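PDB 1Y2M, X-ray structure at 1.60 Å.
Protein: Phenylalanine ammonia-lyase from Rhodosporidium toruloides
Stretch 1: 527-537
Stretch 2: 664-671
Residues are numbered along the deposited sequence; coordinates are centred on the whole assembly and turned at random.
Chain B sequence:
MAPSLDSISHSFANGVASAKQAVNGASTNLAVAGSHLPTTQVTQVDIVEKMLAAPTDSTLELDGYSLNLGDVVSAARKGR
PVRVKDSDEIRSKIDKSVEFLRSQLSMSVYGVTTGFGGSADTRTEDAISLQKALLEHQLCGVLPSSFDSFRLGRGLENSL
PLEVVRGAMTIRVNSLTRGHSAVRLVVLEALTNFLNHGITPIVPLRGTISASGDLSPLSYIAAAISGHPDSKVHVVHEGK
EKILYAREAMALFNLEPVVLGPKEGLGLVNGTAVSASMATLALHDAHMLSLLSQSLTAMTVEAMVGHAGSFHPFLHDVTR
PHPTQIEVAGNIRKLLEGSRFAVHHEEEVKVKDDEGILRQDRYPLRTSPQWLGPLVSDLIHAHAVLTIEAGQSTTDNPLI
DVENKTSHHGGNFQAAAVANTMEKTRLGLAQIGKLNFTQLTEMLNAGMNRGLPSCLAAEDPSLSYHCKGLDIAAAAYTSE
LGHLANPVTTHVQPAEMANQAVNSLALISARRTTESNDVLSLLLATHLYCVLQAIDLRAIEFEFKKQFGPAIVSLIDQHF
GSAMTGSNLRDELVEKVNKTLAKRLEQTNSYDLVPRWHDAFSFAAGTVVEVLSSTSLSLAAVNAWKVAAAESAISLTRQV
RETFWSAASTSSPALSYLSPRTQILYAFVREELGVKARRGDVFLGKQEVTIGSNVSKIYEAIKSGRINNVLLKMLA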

ATOM      1  N   HIS B 527     -13.250 -16.763 -15.747  1.00  9.78           N
ATOM      2  CA  HIS B 527     -13.094 -18.114 -15.230  1.00  8.71           C
ATOM      3  C   HIS B 527     -14.301 -18.963 -15.640  1.00  7.89           C
ATOM      4  O   HIS B 527     -14.162 -20.136 -16.031  1.00 10.35           O
ATOM      5  N   LEU B 528     -15.503 -18.454 -15.439  1.00  8.10           N
ATOM      6  CA  LEU B 528     -16.697 -19.210 -15.829  1.00  6.83           C
ATOM      7  C   LEU B 528     -16.705 -19.536 -17.319  1.00  9.05           C
ATOM      8  O   LEU B 528     -16.978 -20.681 -17.702  1.00  8.56           O
ATOM      9  N   TYR B 529     -16.342 -18.563 -18.151  1.00  7.63           N
ATOM     10  CA  TYR B 529     -16.221 -18.830 -19.596  1.00  8.14           C
ATOM     11  C   TYR B 529     -15.302 -20.027 -19.819  1.00  8.53           C
ATOM     12  O   TYR B 529     -15.638 -20.964 -20.559  1.00  9.19           O
ATOM     13  N   CYS B 530     -14.128 -19.978 -19.186  1.00  8.27           N
ATOM     14  CA  CYS B 530     -13.093 -21.017 -19.423  1.00  7.43           C
ATOM     15  C   CYS B 530     -13.480 -22.396 -18.885  1.00  7.91           C
ATOM     16  O   CYS B 530     -13.307 -23.423 -19.572  1.00  8.72           O
ATOM     17  N   VAL B 531     -14.001 -22.426 -17.657  1.00  8.30           N
ATOM     18  CA  VAL B 531     -14.321 -23.716 -17.039  1.00  8.72           C
ATOM     19  C   VAL B 531     -15.368 -24.447 -17.855  1.00  8.44           C
ATOM     20  O   VAL B 531     -15.383 -25.663 -17.928  1.00  8.44           O
ATOM     21  N   LEU B 532     -16.305 -23.718 -18.459  1.00  7.59           N
ATOM     22  CA  LEU B 532     -17.352 -24.383 -19.245  1.00  7.96           C
ATOM     23  C   LEU B 532     -16.750 -25.003 -20.516  1.00  6.90           C
ATOM     24  O   LEU B 532     -17.120 -26.118 -20.883  1.00 10.60           O
ATOM     25  N   GLN B 533     -15.822 -24.282 -21.147  1.00  9.74           N
ATOM     26  CA  GLN B 533     -15.079 -24.872 -22.276  1.00 10.50           C
ATOM     27  C   GLN B 533     -14.345 -26.105 -21.843  1.00  9.50           C
ATOM     28  O   GLN B 533     -14.419 -27.148 -22.525  1.00 10.05           O
ATOM     29  N   ALA B 534     -13.647 -26.024 -20.709  1.00  8.05           N
ATOM     30  CA  ALA B 534     -12.896 -27.182 -20.206  1.00  7.54           C
ATOM     31  C   ALA B 534     -13.825 -28.366 -19.936  1.00  8.15           C
ATOM     32  O   ALA B 534     -13.521 -29.514 -20.258  1.00  8.19           O
ATOM     33  N   ILE B 535     -14.998 -28.077 -19.354  1.00  8.92           N
ATOM     34  CA  ILE B 535     -16.007 -29.126 -19.062  1.00 10.14           C
ATOM     35  C   ILE B 535     -16.448 -29.845 -20.357  1.00  8.22           C
ATOM     36  O   ILE B 535     -16.550 -31.037 -20.423  1.00  9.71           O
ATOM     37  N   ASP B 536     -16.737 -29.066 -21.395  1.00  7.87           N
ATOM     38  CA  ASP B 536     -17.115 -29.652 -22.666  1.00  8.23           C
ATOM     39  C   ASP B 536     -15.969 -30.478 -23.273  1.00  8.37           C
ATOM     40  O   ASP B 536     -16.205 -31.530 -23.841  1.00 10.45           O
ATOM     41  N   LEU B 537     -14.735 -29.999 -23.174  1.00  6.68           N
ATOM     42  CA  LEU B 537     -13.583 -30.756 -23.708  1.00  8.38           C
ATOM     43  C   LEU B 537     -13.339 -32.040 -22.915  1.00  9.83           C
ATOM     44  O   LEU B 537     -12.970 -33.117 -23.469  1.00  8.80           O
ATOM     45  N   ILE B 664     -26.816 -26.615 -13.345  1.00  8.34           N
ATOM     46  CA  ILE B 664     -27.656 -25.414 -13.299  1.00  9.40           C
ATOM     47  C   ILE B 664     -26.944 -24.220 -13.891  1.00 10.16           C
ATOM     48  O   ILE B 664     -27.519 -23.446 -14.713  1.00 10.50           O
ATOM     49  N   LEU B 665     -25.696 -24.033 -13.451  1.00  9.72           N
ATOM     50  CA  LEU B 665     -24.900 -22.884 -13.896  1.00  7.90           C
ATOM     51  C   LEU B 665     -24.479 -23.109 -15.350  1.00  9.91           C
ATOM     52  O   LEU B 665     -24.471 -22.197 -16.171  1.00 11.96           O
ATOM     53  N   TYR B 666     -24.110 -24.336 -15.680  1.00  9.96           N
ATOM     54  CA  TYR B 666     -23.748 -24.665 -17.060  1.00 10.25           C
ATOM     55  C   TYR B 666     -24.881 -24.295 -18.038  1.00 10.96           C
ATOM     56  O   TYR B 666     -24.681 -23.590 -19.017  1.00  9.29           O
ATOM     57  N   ALA B 667     -26.082 -24.787 -17.740  1.00  9.15           N
ATOM     58  CA  ALA B 667     -27.272 -24.493 -18.546  1.00 10.32           C
ATOM     59  C   ALA B 667     -27.555 -23.006 -18.587  1.00 10.81           C
ATOM     60  O   ALA B 667     -27.901 -22.474 -19.619  1.00 11.74           O
ATOM     61  N   PHE B 668     -27.377 -22.317 -17.462  1.00 10.15           N
ATOM     62  CA  PHE B 668     -27.638 -20.874 -17.456  1.00  9.97           C
ATOM     63  C   PHE B 668     -26.789 -20.147 -18.467  1.00 11.08           C
ATOM     64  O   PHE B 668     -27.266 -19.315 -19.230  1.00  9.28           O
ATOM     65  N   VAL B 669     -25.495 -20.464 -18.490  1.00  8.08           N
ATOM     66  CA  VAL B 669     -24.581 -19.736 -19.364  1.00  7.81           C
ATOM     67  C   VAL B 669     -24.747 -20.198 -20.825  1.00  8.15           C
ATOM     68  O   VAL B 669     -24.840 -19.376 -21.759  1.00  9.21           O
ATOM     69  N   ARG B 670     -24.793 -21.500 -21.049  1.00  7.80           N
ATOM     70  CA  ARG B 670     -24.822 -22.047 -22.373  1.00  9.03           C
ATOM     71  C   ARG B 670     -26.162 -21.765 -23.075  1.00 11.36           C
ATOM     72  O   ARG B 670     -26.199 -21.502 -24.286  1.00 12.70           O
ATOM     73  N   GLU B 671     -27.263 -21.856 -22.330  1.00  7.93           N
ATOM     74  CA  GLU B 671     -28.595 -21.701 -22.894  1.00  7.79           C
ATOM     75  C   GLU B 671     -29.152 -20.327 -22.655  1.00 10.72           C
ATOM     76  O   GLU B 671     -29.450 -19.616 -23.618  1.00 14.31           O
TER

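Helices that cross steeply share only a short patch of surface, and the side chains there must reach to make it count. Helices 527-537 and 664-671 of this lyase illustrate the point: their axes run at 104° and approach no closer than 11.0 Å, yet leucine, valine, tyrosine and arginine side chains fill the gap.

Leu532 has more of its surface covered by the other helix than any other residue here. Its CA-to-CB bond points toward the other helix, and the m, t rotamer (chi1 -61°, chi2 170°) spreads the two methyls between different neighbours: CD1 lies 3.4 Å from CG1 of Val669, a tight apolar contact, while CD2 lies 3.7 Å from CD1 of Tyr666. One turn earlier, Leu528 adopts t, p and extends the apolar seam, its CD1 3.9 Å from CD2 of Leu665, itself t, p, and its CD2 3.8 Å from CG2 of Val669, whose chi1 is t.

The other end is polar. Tyr666 leaves its backbone sideways, but with chi1 at 179° (t) the end of the side chain comes nearer to the other helix, where the ring passes Ile535, whose CG2 is 4.1 Å from Tyr666 CE1. Tyr666 OH donates a very short hydrogen bond, 2.4 Å, to Asp536 OD1. The m rotamer of Asp536 (chi1 -80°) offers the second oxygen to Arg670: OD2 accepts from NH2 at 2.8 Å and from NE at 3.0 Å, forming a salt bridge at the guanidinium edge.

Arg670 reaches this position by bending at chi1 (-78°) and chi2 (-87°), straightening at chi3 (-177°), then turning at chi4 (-87°). One guanidinium face lies against Leu532, with CB 3.5 Å from NH2, so the charged group packs on aliphatic carbon while its edge meets the carboxylate. Water 1 adds a bridge, accepting from Arg670 NH1 at 3.0 Å and donating to Tyr529 O at 2.8 Å.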

ATOM      1  CB  HIS B 527     -12.901 -18.018 -13.710  1.00  9.83           C
ATOM      2  CG  HIS B 527     -12.540 -19.318 -13.022  1.00  6.67           C
ATOM      3  ND1 HIS B 527     -12.290 -19.394 -11.666  1.00 10.76           N
ATOM      4  CD2 HIS B 527     -12.401 -20.579 -13.505  1.00  9.44           C
ATOM      5  CE1 HIS B 527     -12.004 -20.651 -11.356  1.00 11.46           C
ATOM      6  NE2 HIS B 527     -12.083 -21.393 -12.445  1.00  9.50           N
ATOM      7  CB  LEU B 528     -17.955 -18.419 -15.459  1.00  7.94           C
ATOM      8  CG  LEU B 528     -19.326 -19.061 -15.675  1.00  7.56           C
ATOM      9  CD1 LEU B 528     -19.378 -20.489 -15.127  1.00  8.43           C
ATOM     10  CD2 LEU B 528     -20.412 -18.194 -14.994  1.00  9.46           C
ATOM     11  CB  TYR B 529     -15.711 -17.596 -20.329  1.00 10.08           C
ATOM     12  CG  TYR B 529     -15.449 -17.870 -21.787  1.00  8.86           C
ATOM     13  CD1 TYR B 529     -16.435 -17.665 -22.753  1.00  9.62           C
ATOM     14  CD2 TYR B 529     -14.228 -18.339 -22.191  1.00  9.01           C
ATOM     15  CE1 TYR B 529     -16.191 -17.947 -24.071  1.00  8.77           C
ATOM     16  CE2 TYR B 529     -13.993 -18.646 -23.532  1.00  8.28           C
ATOM     17  CZ  TYR B 529     -14.960 -18.448 -24.456  1.00  9.09           C
ATOM     18  OH  TYR B 529     -14.686 -18.746 -25.793  1.00 11.68           O
ATOM     19  CB  CYS B 530     -11.765 -20.615 -18.901  1.00  8.84           C
ATOM     20  SG  CYS B 530     -11.016 -19.175 -19.664  1.00 10.86           S
ATOM     21  CB  VAL B 531     -14.686 -23.574 -15.515  1.00  8.19           C
ATOM     22  CG1 VAL B 531     -16.141 -23.100 -15.349  1.00 10.60           C
ATOM     23  CG2 VAL B 531     -14.458 -24.889 -14.768  1.00 10.04           C
ATOM     24  CB  LEU B 532     -18.452 -23.391 -19.634  1.00  8.02           C
ATOM     25  CG  LEU B 532     -19.152 -22.790 -18.436  1.00  8.13           C
ATOM     26  CD1 LEU B 532     -20.036 -21.669 -18.887  1.00 16.01           C
ATOM     27  CD2 LEU B 532     -19.927 -23.847 -17.593  1.00 13.67           C
ATOM     28  CB  GLN B 533     -14.097 -23.900 -22.877  1.00 10.58           C
ATOM     29  CG  GLN B 533     -13.320 -24.503 -24.065  1.00 11.00           C
ATOM     30  CD  GLN B 533     -14.006 -24.400 -25.427  1.00 10.39           C
ATOM     31  OE1 GLN B 533     -15.188 -24.044 -25.566  1.00 11.53           O
ATOM     32  NE2 GLN B 533     -13.240 -24.768 -26.470  1.00  8.59           N
ATOM     33  CB  ALA B 534     -12.151 -26.795 -18.938  1.00  9.38           C
ATOM     34  CB  ILE B 535     -17.209 -28.535 -18.325  1.00  8.41           C
ATOM     35  CG1 ILE B 535     -16.816 -28.353 -16.857  1.00  7.73           C
ATOM     36  CG2 ILE B 535     -18.401 -29.385 -18.439  1.00 11.35           C
ATOM     37  CD1 ILE B 535     -17.719 -27.450 -16.044  1.00 12.16           C
ATOM     38  CB  ASP B 536     -17.541 -28.509 -23.572  1.00  8.39           C
ATOM     39  CG  ASP B 536     -18.940 -28.047 -23.295  1.00 12.35           C
ATOM     40  OD1 ASP B 536     -19.786 -28.845 -22.781  1.00 11.44           O
ATOM     41  OD2 ASP B 536     -19.264 -26.872 -23.652  1.00 11.13           O
ATOM     42  CB  LEU B 537     -12.327 -29.893 -23.738  1.00  8.59           C
ATOM     43  CG  LEU B 537     -12.380 -28.718 -24.740  1.00  8.00           C
ATOM     44  CD1 LEU B 537     -11.127 -27.806 -24.576  1.00 14.40           C
ATOM     45  CD2 LEU B 537     -12.511 -29.223 -26.154  1.00 10.42           C
ATOM     46  CB  ILE B 664     -28.153 -25.145 -11.864  1.00  8.36           C
ATOM     47  CG1 ILE B 664     -29.058 -26.287 -11.441  1.00  8.10           C
ATOM     48  CG2 ILE B 664     -28.927 -23.819 -11.802  1.00 12.94           C
ATOM     49  CD1 ILE B 664     -29.419 -26.320  -9.904  1.00 12.90           C
ATOM     50  CB  LEU B 665     -23.682 -22.677 -13.005  1.00 10.26           C
ATOM     51  CG  LEU B 665     -22.901 -21.356 -13.210  1.00 10.82           C
ATOM     52  CD1 LEU B 665     -23.801 -20.177 -13.380  1.00 10.75           C
ATOM     53  CD2 LEU B 665     -21.880 -21.117 -12.138  1.00 10.70           C
ATOM     54  CB  TYR B 666     -23.453 -26.160 -17.170  1.00 10.88           C
ATOM     55  CG  TYR B 666     -23.093 -26.672 -18.550  1.00  9.41           C
ATOM     56  CD1 TYR B 666     -21.766 -26.797 -18.939  1.00  7.79           C
ATOM     57  CD2 TYR B 666     -24.067 -27.072 -19.445  1.00 12.28           C
ATOM     58  CE1 TYR B 666     -21.404 -27.271 -20.205  1.00  7.45           C
ATOM     59  CE2 TYR B 666     -23.725 -27.543 -20.722  1.00 12.07           C
ATOM     60  CZ  TYR B 666     -22.405 -27.654 -21.085  1.00 11.50           C
ATOM     61  OH  TYR B 666     -22.031 -28.129 -22.320  1.00 12.28           O
ATOM     62  CB  ALA B 667     -28.492 -25.261 -18.023  1.00 11.04           C
ATOM     63  CB  PHE B 668     -27.362 -20.304 -16.068  1.00 10.39           C
ATOM     64  CG  PHE B 668     -27.516 -18.815 -15.979  1.00  9.05           C
ATOM     65  CD1 PHE B 668     -28.777 -18.221 -16.139  1.00 13.72           C
ATOM     66  CD2 PHE B 668     -26.400 -17.998 -15.728  1.00 10.84           C
ATOM     67  CE1 PHE B 668     -28.933 -16.825 -16.058  1.00 13.15           C
ATOM     68  CE2 PHE B 668     -26.555 -16.630 -15.642  1.00 12.74           C
ATOM     69  CZ  PHE B 668     -27.825 -16.037 -15.792  1.00 12.78           C
ATOM     70  CB  VAL B 669     -23.136 -19.888 -18.902  1.00  9.58           C
ATOM     71  CG1 VAL B 669     -22.231 -19.219 -19.895  1.00 11.04           C
ATOM     72  CG2 VAL B 669     -22.961 -19.234 -17.576  1.00 10.09           C
ATOM     73  CB  ARG B 670     -24.537 -23.565 -22.294  1.00  8.12           C
ATOM     74  CG  ARG B 670     -23.068 -23.938 -22.096  1.00  9.36           C
ATOM     75  CD  ARG B 670     -22.358 -24.031 -23.446  1.00 10.20           C
ATOM     76  NE  ARG B 670     -20.963 -24.465 -23.296  1.00  9.86           N
ATOM     77  CZ  ARG B 670     -19.948 -23.666 -23.078  1.00  9.20           C
ATOM     78  NH1 ARG B 670     -20.119 -22.362 -22.942  1.00  9.61           N
ATOM     79  NH2 ARG B 670     -18.728 -24.169 -23.012  1.00  8.15           N
ATOM     80  CB  GLU B 671     -29.545 -22.733 -22.337  1.00  8.08           C
ATOM     81  CG  GLU B 671     -29.109 -24.149 -22.553  1.00  9.90           C
ATOM     82  CD  GLU B 671     -28.564 -24.460 -23.934  1.00 16.80           C
ATOM     83  OE1 GLU B 671     -29.115 -23.991 -24.949  1.00 17.25           O
ATOM     84  OE2 GLU B 671     -27.587 -25.241 -24.009  1.00 17.58           O
TER
HETATM   85  O   HOH W   1     -17.249 -21.566 -22.750  1.00  6.43           O